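Local structure of catalase (Bacillus pumilus, 4QOQ) at residues V55-G60 and S96-P101. The protein breaks down hydrogen peroxide to water and oxygen at a heme iron, as a tetrameric catalase. Sequence-based numbering, arbitrary orientation.
Sequences VVHARG and STVIHP. With HEM (protoporphyrin IX containing Fe), chain E; JZ3 (Guaiacol), chain G.
His-57 and Ser-96 meet on the distal face of the heme, where the imidazole ND1 of His-57 donates to Ser-96 OG (2.7 Å, 158° at the hydrogen) with the hydroxyl almost in the ring plane. With chi1 at 52°, Ser-96 OG sits between the serine's own N and carbonyl carbon, turned toward the imidazole edge. The ring is clamped on both faces: the porphyrin pyrrole lies over one, with His-57 CD2 3.1 Å from HEM C4D, while Val-98 CG2 sits 3.9 Å from the ring centroid over the other, a CH-pi contact displaced toward the rim. His-57 N gives a bond to Val-98 O (2.8 Å), and His-57 CA approaches Thr-97 O at 3.1 Å. A distal histidine stacked over the heme, held at its edge by a serine, is characteristic of heme catalases, consistent with a role for His-57 in peroxide turnover. Here the two loops lead into and out of neighbouring antiparallel strands 60-69 and 88-96 of the barrel; Thr-97 N hydrogen-bonds Arg-59 O (3.2 Å) next to the non-hydrogen-bonded antiparallel pair Gly-60/Ser-96. Away from the heme the segments are joined largely through two waters. One accepts from Ala-58 N and lies within bonding reach of Val-98 O and His-100 O; the other accepts from Arg-59 N (2.9 Å), donates to His-100 O and bonds Thr-97 OG1. Arg-59 lies alongside Thr-97, then turns off to bond Ser-104 O through NE.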
ATOM      1  N   VAL A  55     -10.242 -11.012  -5.111  1.00 14.61           N
ATOM      2  CA  VAL A  55     -10.043 -11.179  -6.575  1.00 14.40           C
ATOM      3  C   VAL A  55     -11.147 -12.063  -7.171  1.00 13.82           C
ATOM      4  O   VAL A  55     -11.558 -11.873  -8.327  1.00 14.82           O
ATOM      5  CB  VAL A  55      -8.623 -11.678  -6.864  1.00 14.13           C
ATOM      6  CG1 VAL A  55      -8.377 -13.082  -6.392  1.00 16.13           C
ATOM      7  CG2 VAL A  55      -8.320 -11.565  -8.372  1.00 16.60           C
ATOM      8  N   VAL A  56     -11.625 -13.023  -6.379  1.00 14.14           N
ATOM      9  CA  VAL A  56     -12.878 -13.723  -6.688  1.00 14.95           C
ATOM     10  C   VAL A  56     -13.665 -13.834  -5.389  1.00 13.49           C
ATOM     11  O   VAL A  56     -13.098 -13.701  -4.336  1.00 12.98           O
ATOM     12  CB  VAL A  56     -12.597 -15.140  -7.298  1.00 15.76           C
ATOM     13  CG1 VAL A  56     -12.137 -15.049  -8.744  1.00 17.51           C
ATOM     14  CG2 VAL A  56     -11.614 -15.982  -6.482  1.00 15.82           C
ATOM     15  N   HIS A  57     -14.937 -14.186  -5.472  1.00 13.64           N
ATOM     16  CA  HIS A  57     -15.846 -14.299  -4.324  1.00 13.10           C
ATOM     17  C   HIS A  57     -16.022 -12.968  -3.617  1.00 14.24           C
ATOM     18  O   HIS A  57     -16.169 -12.869  -2.399  1.00 14.04           O
ATOM     19  CB  HIS A  57     -15.444 -15.331  -3.342  1.00 14.03           C
ATOM     20  CG  HIS A  57     -15.445 -16.757  -3.886  1.00 13.75           C
ATOM     21  ND1 HIS A  57     -16.422 -17.663  -3.570  1.00 14.70           N
ATOM     22  CD2 HIS A  57     -14.578 -17.419  -4.707  1.00 13.98           C
ATOM     23  CE1 HIS A  57     -16.160 -18.829  -4.157  1.00 14.59           C
ATOM     24  NE2 HIS A  57     -15.024 -18.712  -4.833  1.00 14.72           N
ATOM     25  N   ALA A  58     -16.000 -11.924  -4.409  1.00 13.41           N
ATOM     26  CA  ALA A  58     -16.051 -10.547  -3.819  1.00 13.91           C
ATOM     27  C   ALA A  58     -17.347 -10.259  -3.127  1.00 15.43           C
ATOM     28  O   ALA A  58     -17.375  -9.569  -2.109  1.00 16.76           O
ATOM     29  CB  ALA A  58     -15.788  -9.521  -4.893  1.00 13.60           C
ATOM     30  N   ARG A  59     -18.464 -10.778  -3.669  1.00 14.26           N
ATOM     31  CA  ARG A  59     -19.812 -10.589  -3.089  1.00 14.21           C
ATOM     32  C   ARG A  59     -20.117 -11.695  -2.101  1.00 16.09           C
ATOM     33  O   ARG A  59     -19.973 -12.839  -2.462  1.00 15.70           O
ATOM     34  CB  ARG A  59     -20.928 -10.608  -4.177  1.00 15.01           C
ATOM     35  CG  ARG A  59     -22.337 -10.850  -3.621  1.00 16.06           C
ATOM     36  CD  ARG A  59     -22.871  -9.800  -2.686  1.00 18.60           C
ATOM     37  NE  ARG A  59     -23.583  -8.777  -3.387  1.00 18.52           N
ATOM     38  CZ  ARG A  59     -24.226  -7.761  -2.808  1.00 18.53           C
ATOM     39  NH1 ARG A  59     -24.180  -7.560  -1.509  1.00 19.26           N
ATOM     40  NH2 ARG A  59     -24.908  -6.923  -3.572  1.00 21.91           N
ATOM     41  N   GLY A  60     -20.438 -11.345  -0.864  1.00 16.02           N
ATOM     42  CA  GLY A  60     -20.679 -12.354   0.152  1.00 19.06           C
ATOM     43  C   GLY A  60     -21.192 -11.831   1.444  1.00 17.41           C
ATOM     44  O   GLY A  60     -21.334 -10.646   1.619  1.00 17.01           O
ATOM     45  N   SER A  96     -20.658 -16.819  -0.504  1.00 16.45           N
ATOM     46  CA  SER A  96     -20.357 -15.854  -1.601  1.00 16.53           C
ATOM     47  C   SER A  96     -20.818 -16.395  -2.973  1.00 16.80           C
ATOM     48  O   SER A  96     -21.049 -17.561  -3.139  1.00 17.33           O
ATOM     49  CB  SER A  96     -18.857 -15.562  -1.615  1.00 16.22           C
ATOM     50  OG  SER A  96     -18.124 -16.788  -1.653  1.00 16.13           O
ATOM     51  N   THR A  97     -20.896 -15.479  -3.942  1.00 15.89           N
ATOM     52  CA  THR A  97     -20.820 -15.811  -5.330  1.00 17.01           C
ATOM     53  C   THR A  97     -19.377 -15.836  -5.749  1.00 16.97           C
ATOM     54  O   THR A  97     -18.492 -15.823  -4.870  1.00 17.12           O
ATOM     55  CB  THR A  97     -21.683 -14.835  -6.171  1.00 17.06           C
ATOM     56  OG1 THR A  97     -21.185 -13.514  -6.055  1.00 16.35           O
ATOM     57  CG2 THR A  97     -23.176 -14.849  -5.695  1.00 17.91           C
ATOM     58  N   VAL A  98     -19.085 -15.856  -7.047  1.00 15.71           N
ATOM     59  CA  VAL A  98     -17.706 -15.988  -7.471  1.00 15.15           C
ATOM     60  C   VAL A  98     -17.152 -14.854  -8.360  1.00 14.57           C
ATOM     61  O   VAL A  98     -16.105 -14.277  -8.059  1.00 15.96           O
ATOM     62  CB  VAL A  98     -17.453 -17.337  -8.192  1.00 15.78           C
ATOM     63  CG1 VAL A  98     -15.993 -17.426  -8.629  1.00 17.16           C
ATOM     64  CG2 VAL A  98     -17.771 -18.513  -7.289  1.00 18.39           C
ATOM     65  N   ILE A  99     -17.784 -14.607  -9.475  1.00 14.35           N
ATOM     66  CA  ILE A  99     -17.134 -13.894 -10.534  1.00 15.07           C
ATOM     67  C   ILE A  99     -17.330 -12.361 -10.423  1.00 15.60           C
ATOM     68  O   ILE A  99     -16.379 -11.618 -10.675  1.00 14.71           O
ATOM     69  CB  ILE A  99     -17.594 -14.429 -11.910  1.00 15.48           C
ATOM     70  CG1 ILE A  99     -16.965 -15.815 -12.116  1.00 16.61           C
ATOM     71  CG2 ILE A  99     -17.224 -13.537 -13.036  1.00 16.90           C
ATOM     72  CD1 ILE A  99     -15.443 -15.931 -12.209  1.00 19.17           C
ATOM     73  N   HIS A 100     -18.540 -11.942 -10.157  1.00 15.58           N
ATOM     74  CA  HIS A 100     -18.788 -10.485 -10.297  1.00 17.87           C
ATOM     75  C   HIS A 100     -18.396  -9.752  -9.048  1.00 16.18           C
ATOM     76  O   HIS A 100     -18.140 -10.369  -7.966  1.00 15.48           O
ATOM     77  CB  HIS A 100     -20.222 -10.207 -10.751  1.00 18.18           C
ATOM     78  CG  HIS A 100     -20.487 -10.642 -12.159  1.00 20.19           C
ATOM     79  ND1 HIS A 100     -20.285  -9.814 -13.248  1.00 23.13           N
ATOM     80  CD2 HIS A 100     -20.818 -11.849 -12.658  1.00 17.21           C
ATOM     81  CE1 HIS A 100     -20.589 -10.478 -14.353  1.00 18.44           C
ATOM     82  NE2 HIS A 100     -20.879 -11.711 -14.025  1.00 20.09           N
ATOM     83  N   PRO A 101     -18.284  -8.404  -9.152  1.00 17.29           N
ATOM     84  CA  PRO A 101     -17.676  -7.645  -8.003  1.00 17.55           C
ATOM     85  C   PRO A 101     -18.612  -7.506  -6.791  1.00 16.12           C
ATOM     86  O   PRO A 101     -19.760  -7.992  -6.806  1.00 17.56           O
ATOM     87  CB  PRO A 101     -17.403  -6.273  -8.620  1.00 18.75           C
ATOM     88  CG  PRO A 101     -17.255  -6.552 -10.120  1.00 18.81           C
ATOM     89  CD  PRO A 101     -18.265  -7.585 -10.399  1.00 18.25           C
TER
HETATM   90  CHA HEM E 501     -11.680 -16.891  -2.706  0.50 15.12           C
HETATM   91  CHB HEM E 501      -7.880 -18.432  -5.323  0.50 15.91           C
HETATM   92  CHC HEM E 501     -10.329 -22.610  -6.276  0.50 15.79           C
HETATM   93  CHD HEM E 501     -13.576 -21.376  -2.897  0.50 15.26           C
HETATM   94  C1A HEM E 501     -10.467 -16.940  -3.375  0.50 15.72           C
HETATM   95  C2A HEM E 501      -9.469 -15.915  -3.334  0.50 15.51           C
HETATM   96  C3A HEM E 501      -8.401 -16.371  -4.061  0.50 15.71           C
HETATM   97  C4A HEM E 501      -8.728 -17.660  -4.530  0.50 16.42           C
HETATM   98  CMA HEM E 501      -7.044 -15.735  -4.352  0.50 15.62           C
HETATM   99  CAA HEM E 501      -9.621 -14.617  -2.577  0.50 14.20           C
HETATM  100  CBA HEM E 501      -9.383 -14.877  -1.070  0.50 13.97           C
HETATM  101  CGA HEM E 501      -9.288 -13.654  -0.168  0.50 14.41           C
HETATM  102  O1A HEM E 501      -9.376 -13.770   1.088  0.50 14.71           O
HETATM  103  O2A HEM E 501      -9.023 -12.543  -0.653  0.50 12.88           O
HETATM  104  C1B HEM E 501      -8.255 -19.708  -5.802  0.50 16.30           C
HETATM  105  C2B HEM E 501      -7.393 -20.524  -6.639  0.50 15.79           C
HETATM  106  C3B HEM E 501      -8.059 -21.664  -6.931  0.50 15.27           C
HETATM  107  C4B HEM E 501      -9.367 -21.582  -6.226  0.50 16.16           C
HETATM  108  CMB HEM E 501      -6.015 -20.185  -7.149  0.50 15.49           C
HETATM  109  CAB HEM E 501      -7.568 -22.822  -7.721  0.50 15.84           C
HETATM  110  CBB HEM E 501      -6.241 -23.092  -7.787  0.50 16.09           C
HETATM  111  C1C HEM E 501     -11.406 -22.649  -5.408  0.50 15.96           C
HETATM  112  C2C HEM E 501     -12.038 -23.821  -4.992  0.50 15.81           C
HETATM  113  C3C HEM E 501     -12.945 -23.474  -4.021  0.50 15.74           C
HETATM  114  C4C HEM E 501     -12.866 -22.087  -3.832  0.50 15.68           C
HETATM  115  CMC HEM E 501     -11.775 -25.233  -5.506  0.50 15.07           C
HETATM  116  CAC HEM E 501     -13.775 -24.385  -3.245  0.50 15.21           C
HETATM  117  CBC HEM E 501     -13.368 -25.629  -3.165  0.50 16.99           C
HETATM  118  C1D HEM E 501     -13.305 -20.056  -2.612  0.50 14.93           C
HETATM  119  C2D HEM E 501     -14.112 -19.334  -1.634  0.50 14.11           C
HETATM  120  C3D HEM E 501     -13.594 -18.086  -1.590  0.50 14.22           C
HETATM  121  C4D HEM E 501     -12.466 -18.047  -2.552  0.50 15.08           C
HETATM  122  CMD HEM E 501     -15.303 -19.910  -0.857  0.50 14.10           C
HETATM  123  CAD HEM E 501     -14.147 -16.972  -0.714  0.50 13.96           C
HETATM  124  CBD HEM E 501     -13.663 -17.085   0.764  0.50 13.97           C
HETATM  125  CGD HEM E 501     -14.170 -15.899   1.582  0.50 13.90           C
HETATM  126  O1D HEM E 501     -15.349 -15.974   2.027  0.50 12.84           O
HETATM  127  O2D HEM E 501     -13.437 -14.878   1.782  0.50 13.61           O
HETATM  128  NA  HEM E 501      -9.987 -18.021  -4.120  0.50 16.29           N
HETATM  129  NB  HEM E 501      -9.390 -20.421  -5.562  0.50 16.40           N
HETATM  130  NC  HEM E 501     -11.863 -21.661  -4.644  0.50 16.26           N
HETATM  131  ND  HEM E 501     -12.323 -19.266  -3.131  0.50 16.02           N
HETATM  132 FE   HEM E 501     -10.957 -19.809  -4.317  0.50 20.57          FE
HETATM  133  CAA JZ3 G 503     -18.191 -19.400 -12.823  1.00 55.42           C
HETATM  134  OAG JZ3 G 503     -19.592 -19.229 -13.043  1.00 54.35           O
HETATM  135  CAI JZ3 G 503     -20.278 -18.897 -14.200  1.00 57.41           C
HETATM  136  CAF JZ3 G 503     -20.636 -19.892 -15.113  1.00 54.48           C
HETATM  137  CAD JZ3 G 503     -21.346 -19.627 -16.273  1.00 58.01           C
HETATM  138  CAC JZ3 G 503     -21.743 -18.329 -16.554  1.00 66.10           C
HETATM  139  CAE JZ3 G 503     -21.429 -17.287 -15.684  1.00 64.89           C
HETATM  140  CAH JZ3 G 503     -20.698 -17.498 -14.499  1.00 62.37           C
HETATM  141  OAB JZ3 G 503     -20.399 -16.438 -13.660  1.00 59.66           O
HETATM  142  O   HOH W   1     -15.569 -11.618  -7.414  1.00 13.21           O
HETATM  143  O   HOH W   2     -18.524 -12.434  -6.105  1.00 16.16           O